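Local coordinates for hypothetical UPF0334 kinase-like protein AQ_1292 (Aquifex aeolicus, PDB 1YE8) that hydrolyses nucleoside triphosphates such as ATP, GTP, CTP, TTP and UTP to the diphosphate and phosphate, without acting as a kinase, at residues T14-K19 against V167-I172; I3-E8 against V134-I139; K101-D106 against P129-V134; R27-W32 against I50-K55. All coordinates share one frame; numbering follows the deposited sequence.

Interaction 1. Residues T14-K19 against V167-I172; sequences TTLVKK and VILEDI. With MG (magnesium ion), chain B; PO4 (phosphate ion), chain E.
Where the helix that follows the P-loop (Walker A) of this RecA-like NTPase meets the C-terminal helix, Leu16 packs into a small apolar patch made by Ile168, Leu169 and Ile172. The two helix segments approach to 10.9 Å between axes at an angle of 51°, and the contact is made by side chains, mostly their terminal methyls. Leu16 has CG anti to its backbone N (chi1 174°), and from there its two methyls divide the work. CD2 meets Ile168 CG2 at 3.9 Å, the two side chains crossing at about a right angle, and it also touches Ile172 CD1 at 4.0 Å, tip to tip. CD1 lies 4.0 Å from Leu169 CD1 as those two leucines slide past each other in opposite directions. One helical turn after Leu16, Lys19 CB rests on Leu169 CD2 at 4.1 Å. Ile20 of helix 13-24 packs on Leu169 and Ile172, and Ile158 of strand 156-159 on Ile168 and Ile172.

The N-terminal end of segment 14-19 lies at the probable ATP site. A phosphate ion, probably from the crystallisation liquor, is held there by the amides of Gly10, Gly12 and Lys13 and by Thr14 N, which donates to its O1 in a nearly straight bond (173°). That same O1 and Thr14 OG1 both bind the magnesium ion, each at 2.1 Å, and three waters are further ligands.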
loop_
_atom_site.group_PDB
_atom_site.type_symbol
_atom_site.label_atom_id
_atom_site.label_comp_id
_atom_site.label_asym_id
_atom_site.label_seq_id
_atom_site.Cartn_x
_atom_site.Cartn_y
_atom_site.Cartn_z
ATOM N N THR A 14 4.961 -4.011 5.642
ATOM C CA THR A 14 4.726 -4.984 4.557
ATOM C C THR A 14 4.419 -6.377 5.104
ATOM O O THR A 14 3.500 -7.040 4.641
ATOM C CB THR A 14 5.939 -5.038 3.632
ATOM O OG1 THR A 14 6.143 -3.743 3.048
ATOM C CG2 THR A 14 5.693 -5.981 2.437
ATOM N N THR A 15 5.185 -6.798 6.103
ATOM C CA THR A 15 4.987 -8.090 6.731
ATOM C C THR A 15 3.576 -8.215 7.278
ATOM O O THR A 15 2.916 -9.234 7.082
ATOM C CB THR A 15 6.010 -8.277 7.857
ATOM O OG1 THR A 15 7.285 -8.521 7.266
ATOM C CG2 THR A 15 5.721 -9.545 8.693
ATOM N N LEU A 16 3.111 -7.180 7.966
ATOM C CA LEU A 16 1.752 -7.180 8.473
ATOM C C LEU A 16 0.729 -7.217 7.324
ATOM O O LEU A 16 -0.238 -7.985 7.373
ATOM C CB LEU A 16 1.517 -5.961 9.364
ATOM C CG LEU A 16 0.105 -5.731 9.878
ATOM C CD1 LEU A 16 -0.424 -6.931 10.692
ATOM C CD2 LEU A 16 0.071 -4.477 10.717
ATOM N N VAL A 17 0.930 -6.380 6.300
ATOM C CA VAL A 17 0.038 -6.404 5.144
ATOM C C VAL A 17 -0.047 -7.816 4.524
ATOM O O VAL A 17 -1.139 -8.268 4.204
ATOM C CB VAL A 17 0.420 -5.324 4.106
ATOM C CG1 VAL A 17 -0.341 -5.538 2.787
ATOM C CG2 VAL A 17 0.117 -3.941 4.656
ATOM N N LYS A 18 1.088 -8.509 4.396
ATOM C CA LYS A 18 1.090 -9.866 3.845
ATOM C C LYS A 18 0.270 -10.834 4.715
ATOM O O LYS A 18 -0.462 -11.676 4.195
ATOM C CB LYS A 18 2.517 -10.349 3.625
ATOM C CG LYS A 18 3.184 -9.652 2.446
ATOM C CD LYS A 18 4.660 -9.961 2.344
ATOM C CE LYS A 18 4.924 -11.413 1.993
ATOM N NZ LYS A 18 6.385 -11.645 1.862
ATOM N N LYS A 19 0.369 -10.683 6.030
ATOM C CA LYS A 19 -0.429 -11.505 6.944
ATOM C C LYS A 19 -1.916 -11.222 6.743
ATOM O O LYS A 19 -2.740 -12.139 6.767
ATOM C CB LYS A 19 -0.074 -11.218 8.404
ATOM C CG LYS A 19 1.261 -11.737 8.889
ATOM C CD LYS A 19 1.527 -11.194 10.308
ATOM C CE LYS A 19 2.821 -11.693 10.887
ATOM N NZ LYS A 19 2.987 -11.132 12.257
ATOM N N VAL A 167 0.451 -8.472 18.053
ATOM C CA VAL A 167 -0.913 -8.500 18.595
ATOM C C VAL A 167 -1.923 -7.744 17.716
ATOM O O VAL A 167 -3.128 -8.021 17.747
ATOM C CB VAL A 167 -0.959 -8.017 20.091
ATOM C CG1 VAL A 167 -0.236 -6.697 20.271
ATOM C CG2 VAL A 167 -2.389 -7.908 20.618
ATOM N N ILE A 168 -1.435 -6.815 16.901
ATOM C CA ILE A 168 -2.325 -5.901 16.178
ATOM C C ILE A 168 -3.200 -6.542 15.077
ATOM O O ILE A 168 -4.271 -6.025 14.758
ATOM C CB ILE A 168 -1.516 -4.692 15.632
ATOM C CG1 ILE A 168 -2.450 -3.534 15.263
ATOM C CG2 ILE A 168 -0.625 -5.113 14.464
ATOM C CD1 ILE A 168 -2.916 -2.685 16.446
ATOM N N LEU A 169 -2.752 -7.664 14.519
ATOM C CA LEU A 169 -3.488 -8.314 13.432
ATOM C C LEU A 169 -4.976 -8.565 13.715
ATOM O O LEU A 169 -5.816 -8.250 12.884
ATOM C CB LEU A 169 -2.780 -9.597 12.969
ATOM C CG LEU A 169 -3.418 -10.400 11.831
ATOM C CD1 LEU A 169 -3.487 -9.552 10.548
ATOM C CD2 LEU A 169 -2.626 -11.663 11.579
ATOM N N GLU A 170 -5.302 -9.119 14.887
ATOM C CA GLU A 170 -6.692 -9.448 15.211
ATOM C C GLU A 170 -7.609 -8.224 15.376
ATOM O O GLU A 170 -8.801 -8.269 15.012
ATOM C CB GLU A 170 -6.773 -10.369 16.441
ATOM C CG GLU A 170 -6.217 -11.778 16.225
ATOM C CD GLU A 170 -6.808 -12.532 15.033
ATOM O OE1 GLU A 170 -7.956 -12.256 14.605
ATOM O OE2 GLU A 170 -6.112 -13.434 14.536
ATOM N N ASP A 171 -7.059 -7.141 15.922
ATOM C CA ASP A 171 -7.778 -5.873 16.015
ATOM C C ASP A 171 -8.220 -5.437 14.610
ATOM O O ASP A 171 -9.395 -5.104 14.380
ATOM C CB ASP A 171 -6.900 -4.798 16.677
ATOM C CG ASP A 171 -6.434 -5.194 18.074
ATOM O OD1 ASP A 171 -7.107 -6.021 18.727
ATOM O OD2 ASP A 171 -5.394 -4.737 18.601
ATOM N N ILE A 172 -7.262 -5.472 13.678
ATOM C CA ILE A 172 -7.503 -5.106 12.280
ATOM C C ILE A 172 -8.543 -6.029 11.642
ATOM O O ILE A 172 -9.520 -5.556 11.051
ATOM C CB ILE A 172 -6.163 -5.117 11.480
ATOM C CG1 ILE A 172 -5.243 -3.991 11.975
ATOM C CG2 ILE A 172 -6.423 -4.988 9.963
ATOM C CD1 ILE A 172 -3.823 -4.046 11.395
HETATM MG MG MG B . 7.353 -2.097 3.577
HETATM P P PO4 E . 8.481 -2.206 6.787
HETATM O O1 PO4 E . 7.488 -2.455 5.665
HETATM O O2 PO4 E . 9.036 -3.452 7.408
HETATM O O3 PO4 E . 7.751 -1.429 7.851
HETATM O O4 PO4 E . 9.627 -1.368 6.271
HETATM O O HOH W 1 7.718 -2.035 1.568
HETATM O O HOH W 2 5.940 -0.857 3.557
HETATM O O HOH W 3 8.960 -3.817 3.988
#

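Interaction 2. Residues I3-E8 against V134-I139; sequences IIITGE and VATIPI. With NA (sodium ion), chain C.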
loop_
_atom_site.group_PDB
_atom_site.type_symbol
_atom_site.label_atom_id
_atom_site.label_comp_id
_atom_site.label_asym_id
_atom_site.label_seq_id
_atom_site.Cartn_x
_atom_site.Cartn_y
_atom_site.Cartn_z
ATOM N N ILE A 3 -8.234 1.043 6.730
ATOM C CA ILE A 3 -7.192 0.774 7.725
ATOM C C ILE A 3 -5.897 1.371 7.195
ATOM O O ILE A 3 -5.425 0.952 6.117
ATOM C CB ILE A 3 -6.979 -0.766 7.915
ATOM C CG1 ILE A 3 -8.296 -1.511 8.201
ATOM C CG2 ILE A 3 -5.926 -1.023 8.992
ATOM C CD1 ILE A 3 -8.921 -1.160 9.530
ATOM N N ILE A 4 -5.336 2.338 7.925
ATOM C CA ILE A 4 -4.095 2.997 7.521
ATOM C C ILE A 4 -3.024 2.595 8.515
ATOM O O ILE A 4 -3.111 2.910 9.707
ATOM C CB ILE A 4 -4.264 4.529 7.501
ATOM C CG1 ILE A 4 -5.403 4.926 6.563
ATOM C CG2 ILE A 4 -2.945 5.187 7.071
ATOM C CD1 ILE A 4 -5.698 6.382 6.502
ATOM N N ILE A 5 -1.994 1.914 8.018
ATOM C CA ILE A 5 -0.892 1.426 8.847
ATOM C C ILE A 5 0.335 2.285 8.588
ATOM O O ILE A 5 0.777 2.452 7.450
ATOM C CB ILE A 5 -0.584 -0.054 8.530
ATOM C CG1 ILE A 5 -1.810 -0.936 8.779
ATOM C CG2 ILE A 5 0.629 -0.536 9.358
ATOM C CD1 ILE A 5 -1.760 -2.274 8.059
ATOM N N THR A 6 0.883 2.845 9.657
ATOM C CA THR A 6 2.076 3.666 9.559
ATOM C C THR A 6 3.111 3.188 10.568
ATOM O O THR A 6 2.827 2.296 11.368
ATOM C CB THR A 6 1.670 5.160 9.700
ATOM O OG1 THR A 6 2.762 6.012 9.329
ATOM C CG2 THR A 6 1.275 5.562 11.156
ATOM N N GLY A 7 4.318 3.730 10.496
ATOM C CA GLY A 7 5.358 3.342 11.426
ATOM C C GLY A 7 6.723 3.508 10.807
ATOM O O GLY A 7 6.843 3.820 9.621
ATOM N N GLU A 8 7.757 3.287 11.614
ATOM C CA GLU A 8 9.130 3.541 11.177
ATOM C C GLU A 8 9.532 2.610 10.034
ATOM O O GLU A 8 9.015 1.494 9.934
ATOM C CB GLU A 8 10.116 3.412 12.356
ATOM C CG GLU A 8 9.801 4.237 13.622
ATOM C CD GLU A 8 9.780 5.768 13.437
ATOM O OE1 GLU A 8 10.583 6.260 12.592
ATOM O OE2 GLU A 8 8.987 6.487 14.163
ATOM N N VAL A 134 -6.928 -1.532 2.969
ATOM C CA VAL A 134 -5.777 -1.567 3.881
ATOM C C VAL A 134 -4.606 -0.934 3.145
ATOM O O VAL A 134 -4.215 -1.411 2.075
ATOM C CB VAL A 134 -5.410 -3.005 4.304
ATOM C CG1 VAL A 134 -4.121 -3.031 5.129
ATOM C CG2 VAL A 134 -6.571 -3.623 5.087
ATOM N N ALA A 135 -4.066 0.148 3.710
ATOM C CA ALA A 135 -2.978 0.886 3.032
ATOM C C ALA A 135 -1.915 1.230 4.054
ATOM O O ALA A 135 -2.199 1.333 5.257
ATOM C CB ALA A 135 -3.489 2.144 2.358
ATOM N N THR A 136 -0.685 1.416 3.581
ATOM C CA THR A 136 0.393 1.861 4.450
ATOM C C THR A 136 0.884 3.227 3.992
ATOM O O THR A 136 0.841 3.572 2.794
ATOM C CB THR A 136 1.572 0.883 4.416
ATOM O OG1 THR A 136 2.020 0.721 3.065
ATOM C CG2 THR A 136 1.130 -0.494 4.904
ATOM N N ILE A 137 1.372 3.998 4.958
ATOM C CA ILE A 137 2.032 5.275 4.699
ATOM C C ILE A 137 3.244 5.403 5.593
ATOM O O ILE A 137 3.278 4.832 6.688
ATOM C CB ILE A 137 1.089 6.504 4.928
ATOM C CG1 ILE A 137 0.491 6.503 6.346
ATOM C CG2 ILE A 137 0.033 6.587 3.828
ATOM C CD1 ILE A 137 -0.280 7.765 6.656
ATOM N N PRO A 138 4.233 6.173 5.148
ATOM C CA PRO A 138 5.389 6.443 6.003
ATOM C C PRO A 138 4.993 7.270 7.220
ATOM O O PRO A 138 3.914 7.877 7.263
ATOM C CB PRO A 138 6.368 7.187 5.074
ATOM C CG PRO A 138 5.574 7.649 3.928
ATOM C CD PRO A 138 4.327 6.842 3.834
ATOM N N ILE A 139 5.852 7.247 8.232
ATOM C CA ILE A 139 5.563 7.959 9.485
ATOM C C ILE A 139 5.785 9.471 9.379
ATOM O O ILE A 139 5.251 10.243 10.170
ATOM C CB ILE A 139 6.367 7.332 10.660
ATOM C CG1 ILE A 139 5.798 7.738 12.029
ATOM C CG2 ILE A 139 7.844 7.664 10.556
ATOM C CD1 ILE A 139 4.388 7.224 12.324
HETATM NA NA NA C . 7.999 0.575 7.882
HETATM O O HOH W 4 8.076 5.442 7.748
HETATM O O HOH W 5 7.351 0.827 4.980
#
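Val134 lies beside Ile3 on the sheet face that also carries Ile5, its CG2 4.0 Å from Ile3 CB with both side chains pointing the same way. Its other methyl, CG1, meets Ile5 CD1. Ala135 is gripped through its backbone: its N donates to Ile3 O, and its O accepts from Ile5 N at 2.8 Å. Thr136 brings its CA to 3.1 Å from Ile5 O, a CA-H...O contact, while its OG1 is hydrogen-bonded to Asp106, which follows Ile105 in the chain. These pairs place strands 2-6 and 132-136 side by side and parallel in the central sheet of the P-loop NTPase fold, with helix 13-24 covering the face of Ile5 and Thr136.

Ile137 N donates to Ile5 O. Its CD1 touches Ile4 CG2 at 3.7 Å, the two side chains crossing obliquely. Thr6 OG1, anti to its own backbone N (chi1 -168°), is brought within 2.9 Å of Ile137 O and 3.0 Å of Pro138 O; Arg150 of helix 144-150 also reaches Pro138 O. Beyond the strands a water bridges the chains, accepting from Ile139 N and donating to Gly7 O. The side chain of Ile139 crosses that of Thr6 at about a right angle, with Ile139 CD1 near Thr6 OG1 and CG2; Ile139 CG2 lies 3.7 Å from Glu8 OE1. Glu8 O, at 2.5 Å, binds the sodium ion, which Lys13 also contacts.

Interaction 3. Residues K101-D106 against P129-V134; sequences KVIIID and PNVNVV
Ile103 holds the centre of this contact between two parallel strands, bonded to its neighbour at both ends of its backbone. Its N donates to Asn132 O at 2.9 Å, while its O takes Val134 N at 2.8 Å. Two residues further, Ile105 N bonds to Val134 O, which completes the ladder. At the Lys101 end, Lys101 O and Asn132 N are joined by a water, and Asn132 ND2 reaches the same carbonyl in a weak bond of 3.5 Å. The other end of that amide, OD1, is held by the N-terminal amine of Met1.

Side chains close over both faces of the pair. On one, Val102 CG1, anti to its backbone N (chi1 -179°), comes within 3.8 Å of Val134 CG2, and Ile104 CD1 lies alongside Val134 CB. On the other, Ile105 CD1 meets Val133 CG1, and Ile103 sends CD1 back to Val131 CG2 at 4.0 Å.

Further out, Asp106, after Ile105, lies in the predicted ATP site: OD2 is hydrogen-bonded to Thr14 OG1, itself a magnesium ligand, which is consistent with the role of a Walker B aspartate. The two strands belong to a beta-alpha-beta unit whose connecting helix, 116-126, lies against Ile103, Ile105 and Val133. Helix 13-24 covers the opposite face at Val102, Ile104 and Val134; strand 28-29 bonds to the far edge of 102-105, and strand 2-6 lies beyond 132-136.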
loop_
_atom_site.group_PDB
_atom_site.type_symbol
_atom_site.label_atom_id
_atom_site.label_comp_id
_atom_site.label_asym_id
_atom_site.label_seq_id
_atom_site.Cartn_x
_atom_site.Cartn_y
_atom_site.Cartn_z
ATOM N N LYS A 101 -14.810 -7.391 -0.419
ATOM C CA LYS A 101 -13.474 -7.173 -0.961
ATOM C C LYS A 101 -12.765 -6.034 -0.237
ATOM O O LYS A 101 -13.381 -5.048 0.219
ATOM C CB LYS A 101 -13.519 -6.884 -2.474
ATOM C CG LYS A 101 -14.099 -7.990 -3.352
ATOM C CD LYS A 101 -13.289 -9.273 -3.375
ATOM C CE LYS A 101 -13.879 -10.224 -4.422
ATOM N NZ LYS A 101 -13.311 -11.588 -4.299
ATOM N N VAL A 102 -11.452 -6.194 -0.154
ATOM C CA VAL A 102 -10.574 -5.234 0.514
ATOM C C VAL A 102 -9.433 -4.906 -0.435
ATOM O O VAL A 102 -8.705 -5.810 -0.876
ATOM C CB VAL A 102 -10.020 -5.795 1.846
ATOM C CG1 VAL A 102 -9.125 -4.761 2.526
ATOM C CG2 VAL A 102 -11.178 -6.225 2.764
ATOM N N ILE A 103 -9.300 -3.618 -0.754
ATOM C CA ILE A 103 -8.220 -3.127 -1.613
ATOM C C ILE A 103 -6.944 -3.038 -0.792
ATOM O O ILE A 103 -6.969 -2.528 0.326
ATOM C CB ILE A 103 -8.591 -1.739 -2.194
ATOM C CG1 ILE A 103 -9.938 -1.836 -2.942
ATOM C CG2 ILE A 103 -7.466 -1.233 -3.100
ATOM C CD1 ILE A 103 -10.476 -0.494 -3.402
ATOM N N ILE A 104 -5.830 -3.507 -1.360
ATOM C CA ILE A 104 -4.541 -3.562 -0.647
ATOM C C ILE A 104 -3.536 -2.628 -1.315
ATOM O O ILE A 104 -3.282 -2.763 -2.508
ATOM C CB ILE A 104 -3.975 -5.005 -0.653
ATOM C CG1 ILE A 104 -5.008 -6.012 -0.128
ATOM C CG2 ILE A 104 -2.650 -5.057 0.083
ATOM C CD1 ILE A 104 -5.420 -5.873 1.342
ATOM N N ILE A 105 -2.982 -1.674 -0.561
ATOM C CA ILE A 105 -2.048 -0.699 -1.157
ATOM C C ILE A 105 -0.846 -0.494 -0.229
ATOM O O ILE A 105 -0.897 0.337 0.697
ATOM C CB ILE A 105 -2.739 0.684 -1.424
ATOM C CG1 ILE A 105 -4.138 0.529 -2.055
ATOM C CG2 ILE A 105 -1.828 1.544 -2.326
ATOM C CD1 ILE A 105 -4.835 1.866 -2.318
ATOM N N ASP A 106 0.237 -1.223 -0.465
ATOM C CA ASP A 106 1.471 -1.019 0.307
ATOM C C ASP A 106 2.549 -0.718 -0.731
ATOM O O ASP A 106 2.931 -1.611 -1.499
ATOM C CB ASP A 106 1.804 -2.278 1.133
ATOM C CG ASP A 106 3.210 -2.265 1.684
ATOM O OD1 ASP A 106 3.559 -1.320 2.437
ATOM O OD2 ASP A 106 4.029 -3.164 1.425
ATOM N N PRO A 129 -16.321 6.394 0.198
ATOM C CA PRO A 129 -16.823 5.737 1.414
ATOM C C PRO A 129 -17.245 4.285 1.191
ATOM O O PRO A 129 -17.323 3.544 2.178
ATOM C CB PRO A 129 -18.073 6.560 1.762
ATOM C CG PRO A 129 -18.489 7.186 0.478
ATOM C CD PRO A 129 -17.191 7.502 -0.234
ATOM N N ASN A 130 -17.505 3.893 -0.058
ATOM C CA ASN A 130 -18.125 2.605 -0.377
ATOM C C ASN A 130 -17.171 1.438 -0.589
ATOM O O ASN A 130 -17.593 0.378 -1.058
ATOM C CB ASN A 130 -19.022 2.717 -1.621
ATOM C CG ASN A 130 -20.035 3.855 -1.525
ATOM O OD1 ASN A 130 -20.755 3.987 -0.526
ATOM N ND2 ASN A 130 -20.089 4.689 -2.566
ATOM N N VAL A 131 -15.889 1.622 -0.267
ATOM C CA VAL A 131 -14.914 0.552 -0.438
ATOM C C VAL A 131 -14.058 0.383 0.801
ATOM O O VAL A 131 -13.766 1.367 1.496
ATOM C CB VAL A 131 -13.991 0.761 -1.681
ATOM C CG1 VAL A 131 -14.788 0.807 -2.982
ATOM C CG2 VAL A 131 -13.072 2.004 -1.565
ATOM N N ASN A 132 -13.654 -0.858 1.058
ATOM C CA ASN A 132 -12.711 -1.177 2.130
ATOM C C ASN A 132 -11.278 -1.196 1.628
ATOM O O ASN A 132 -11.010 -1.657 0.504
ATOM C CB ASN A 132 -13.048 -2.530 2.751
ATOM C CG ASN A 132 -14.470 -2.598 3.252
ATOM O OD1 ASN A 132 -14.905 -1.752 4.032
ATOM N ND2 ASN A 132 -15.213 -3.601 2.789
ATOM N N VAL A 133 -10.363 -0.680 2.447
ATOM C CA VAL A 133 -8.953 -0.564 2.060
ATOM C C VAL A 133 -8.032 -0.829 3.233
ATOM O O VAL A 133 -8.315 -0.398 4.358
ATOM C CB VAL A 133 -8.610 0.859 1.511
ATOM C CG1 VAL A 133 -7.172 0.912 0.968
ATOM C CG2 VAL A 133 -9.605 1.323 0.440
ATOM N N VAL A 134 -6.928 -1.532 2.969
ATOM C CA VAL A 134 -5.777 -1.567 3.881
ATOM C C VAL A 134 -4.606 -0.934 3.145
ATOM O O VAL A 134 -4.215 -1.411 2.075
ATOM C CB VAL A 134 -5.410 -3.005 4.304
ATOM C CG1 VAL A 134 -4.121 -3.031 5.129
ATOM C CG2 VAL A 134 -6.571 -3.623 5.087
HETATM O O HOH W 6 -15.211 -3.009 -0.436
#

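Interaction 4. Residues R27-W32 against I50-K55; sequences RAIGFW and ITTEGK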
loop_
_atom_site.group_PDB
_atom_site.type_symbol
_atom_site.label_atom_id
_atom_site.label_comp_id
_atom_site.label_asym_id
_atom_site.label_seq_id
_atom_site.Cartn_x
_atom_site.Cartn_y
_atom_site.Cartn_z
ATOM N N ARG A 27 -10.660 -12.232 -0.763
ATOM C CA ARG A 27 -11.203 -10.897 -0.506
ATOM C C ARG A 27 -10.190 -9.796 -0.818
ATOM O O ARG A 27 -10.584 -8.664 -1.093
ATOM C CB ARG A 27 -11.619 -10.757 0.951
ATOM C CG ARG A 27 -12.835 -11.593 1.336
ATOM C CD ARG A 27 -13.052 -11.634 2.842
ATOM N NE ARG A 27 -13.471 -10.323 3.332
ATOM C CZ ARG A 27 -13.614 -10.017 4.613
ATOM N NH1 ARG A 27 -13.385 -10.940 5.539
ATOM N NH2 ARG A 27 -14.009 -8.802 4.965
ATOM N N ALA A 28 -8.900 -10.117 -0.744
ATOM C CA ALA A 28 -7.849 -9.107 -0.850
ATOM C C ALA A 28 -7.404 -8.939 -2.293
ATOM O O ALA A 28 -7.043 -9.927 -2.941
ATOM C CB ALA A 28 -6.672 -9.491 0.024
ATOM N N ILE A 29 -7.432 -7.701 -2.796
ATOM C CA ILE A 29 -6.969 -7.416 -4.166
ATOM C C ILE A 29 -6.103 -6.159 -4.138
ATOM O O ILE A 29 -6.538 -5.117 -3.637
ATOM C CB ILE A 29 -8.144 -7.219 -5.165
ATOM C CG1 ILE A 29 -9.198 -8.335 -5.071
ATOM C CG2 ILE A 29 -7.603 -7.087 -6.576
ATOM C CD1 ILE A 29 -10.571 -7.955 -5.722
ATOM N N GLY A 30 -4.891 -6.236 -4.682
ATOM C CA GLY A 30 -4.014 -5.072 -4.707
ATOM C C GLY A 30 -2.555 -5.466 -4.785
ATOM O O GLY A 30 -2.193 -6.408 -5.494
ATOM N N PHE A 31 -1.704 -4.764 -4.047
ATOM C CA PHE A 31 -0.284 -5.042 -4.104
ATOM C C PHE A 31 0.413 -4.632 -2.835
ATOM O O PHE A 31 -0.091 -3.776 -2.062
ATOM C CB PHE A 31 0.372 -4.372 -5.338
ATOM C CG PHE A 31 0.482 -2.861 -5.234
ATOM C CD1 PHE A 31 1.524 -2.264 -4.540
ATOM C CD2 PHE A 31 -0.486 -2.041 -5.810
ATOM C CE1 PHE A 31 1.620 -0.883 -4.438
ATOM C CE2 PHE A 31 -0.399 -0.653 -5.697
ATOM C CZ PHE A 31 0.662 -0.079 -5.018
ATOM N N TRP A 32 1.605 -5.198 -2.661
ATOM C CA TRP A 32 2.535 -4.746 -1.638
ATOM C C TRP A 32 3.919 -4.561 -2.232
ATOM O O TRP A 32 4.135 -4.826 -3.427
ATOM C CB TRP A 32 2.550 -5.671 -0.404
ATOM C CG TRP A 32 2.968 -7.097 -0.693
ATOM C CD1 TRP A 32 4.233 -7.616 -0.631
ATOM C CD2 TRP A 32 2.110 -8.164 -1.105
ATOM N NE1 TRP A 32 4.209 -8.951 -0.971
ATOM C CE2 TRP A 32 2.920 -9.312 -1.270
ATOM C CE3 TRP A 32 0.731 -8.274 -1.341
ATOM C CZ2 TRP A 32 2.392 -10.561 -1.665
ATOM C CZ3 TRP A 32 0.215 -9.511 -1.745
ATOM C CH2 TRP A 32 1.049 -10.627 -1.891
ATOM N N ILE A 50 4.672 -6.478 -5.730
ATOM C CA ILE A 50 4.137 -7.832 -5.843
ATOM C C ILE A 50 2.626 -7.705 -5.722
ATOM O O ILE A 50 2.140 -7.146 -4.740
ATOM C CB ILE A 50 4.701 -8.738 -4.731
ATOM C CG1 ILE A 50 6.244 -8.749 -4.810
ATOM C CG2 ILE A 50 4.103 -10.144 -4.856
ATOM C CD1 ILE A 50 6.959 -9.758 -3.907
ATOM N N THR A 51 1.878 -8.172 -6.721
ATOM C CA THR A 51 0.427 -8.102 -6.634
ATOM C C THR A 51 -0.186 -9.314 -5.950
ATOM O O THR A 51 0.468 -10.337 -5.762
ATOM C CB THR A 51 -0.240 -7.900 -7.992
ATOM O OG1 THR A 51 -0.190 -9.144 -8.719
ATOM C CG2 THR A 51 0.501 -6.835 -8.841
ATOM N N THR A 52 -1.465 -9.207 -5.617
ATOM C CA THR A 52 -2.202 -10.340 -5.084
ATOM C C THR A 52 -2.392 -11.460 -6.113
ATOM O O THR A 52 -2.889 -12.527 -5.736
ATOM C CB THR A 52 -3.566 -9.891 -4.571
ATOM O OG1 THR A 52 -4.175 -9.016 -5.531
ATOM C CG2 THR A 52 -3.422 -9.077 -3.269
ATOM N N GLU A 53 -1.991 -11.245 -7.370
ATOM C CA GLU A 53 -1.979 -12.318 -8.383
ATOM C C GLU A 53 -0.594 -12.878 -8.617
ATOM O O GLU A 53 -0.398 -13.713 -9.510
ATOM C CB GLU A 53 -2.594 -11.850 -9.711
ATOM C CG GLU A 53 -4.068 -11.520 -9.628
ATOM C CD GLU A 53 -4.948 -12.654 -9.109
ATOM O OE1 GLU A 53 -4.562 -13.861 -9.190
ATOM O OE2 GLU A 53 -6.047 -12.336 -8.618
ATOM N N GLY A 54 0.374 -12.450 -7.813
ATOM C CA GLY A 54 1.717 -12.990 -7.907
ATOM C C GLY A 54 2.573 -12.375 -8.996
ATOM O O GLY A 54 3.676 -12.857 -9.272
ATOM N N LYS A 55 2.109 -11.294 -9.613
ATOM C CA LYS A 55 2.938 -10.587 -10.578
ATOM C C LYS A 55 3.950 -9.738 -9.818
ATOM O O LYS A 55 3.610 -9.133 -8.797
ATOM C CB LYS A 55 2.096 -9.723 -11.527
ATOM C CG LYS A 55 0.996 -10.473 -12.281
ATOM C CD LYS A 55 1.517 -11.507 -13.251
ATOM C CE LYS A 55 0.332 -12.213 -13.915
ATOM N NZ LYS A 55 -0.232 -11.417 -15.030
#
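Trp32 pairs with Ile50 in the beta hairpin formed by strands 31-36 and 46-51, the first two strands of the antiparallel sheet. Backbone bonds come first. Trp32 and Ile50 are a hydrogen-bonded pair, each N donating to the other's O at 2.9 Å, and Phe31 and Thr51 follow as a non-hydrogen-bonded pair. Gly30, where the chain turns the corner out of the parallel sheet, is held twice by Thr52: Thr52 N donates to Gly30 O, and Gly30 N to Thr52 OG1 at 3.0 Å in a fairly straight bond (167°).

Within segment 50-55 a type I turn runs from Thr51 to Gly54, and Thr51 OG1 accepts from Glu53 N to make an ST turn.

Aromatic packing falls to Trp32, whose indole lies against Ile50 on the paired strand. Ile50 CB lies over the five-membered ring in a CH-pi contact, 4.1 Å from its centroid. Ile50 O stands 3.7 Å above the ring plane, toward the rim. The indole NE1 is hydrogen-bonded to Glu34, and Thr14 and Lys18 of helix 13-24 also touch the ring. At the ring's edge, near its plane, Thr52 CG2 meets CZ3 at 4.0 Å.

Overall arrangement
Interactions 2, 3 and 4 are buried, interaction 1 only partly. Interactions 2 and 3 both use strand 132-136, share Val134, and are made of parallel-strand bonds with aliphatic packing on each face. In interaction 4 the pairing is antiparallel, in the second sheet, and adds an indole ring and a threonine hydroxyl; Ile29 O to Ile104 N ties it to interaction 3 through strand 28-29. Between its two helices interaction 1 is side-chain packing alone. Its helix 13-24 nevertheless meets all the others: Leu16 CD2 touches Ile5 CD1, Val17 packs on Thr136 and Ile104, and Lys18 on Trp32. Around the magnesium ion, Asp106 joins Thr14 of interaction 1 to Thr136 of interaction 2.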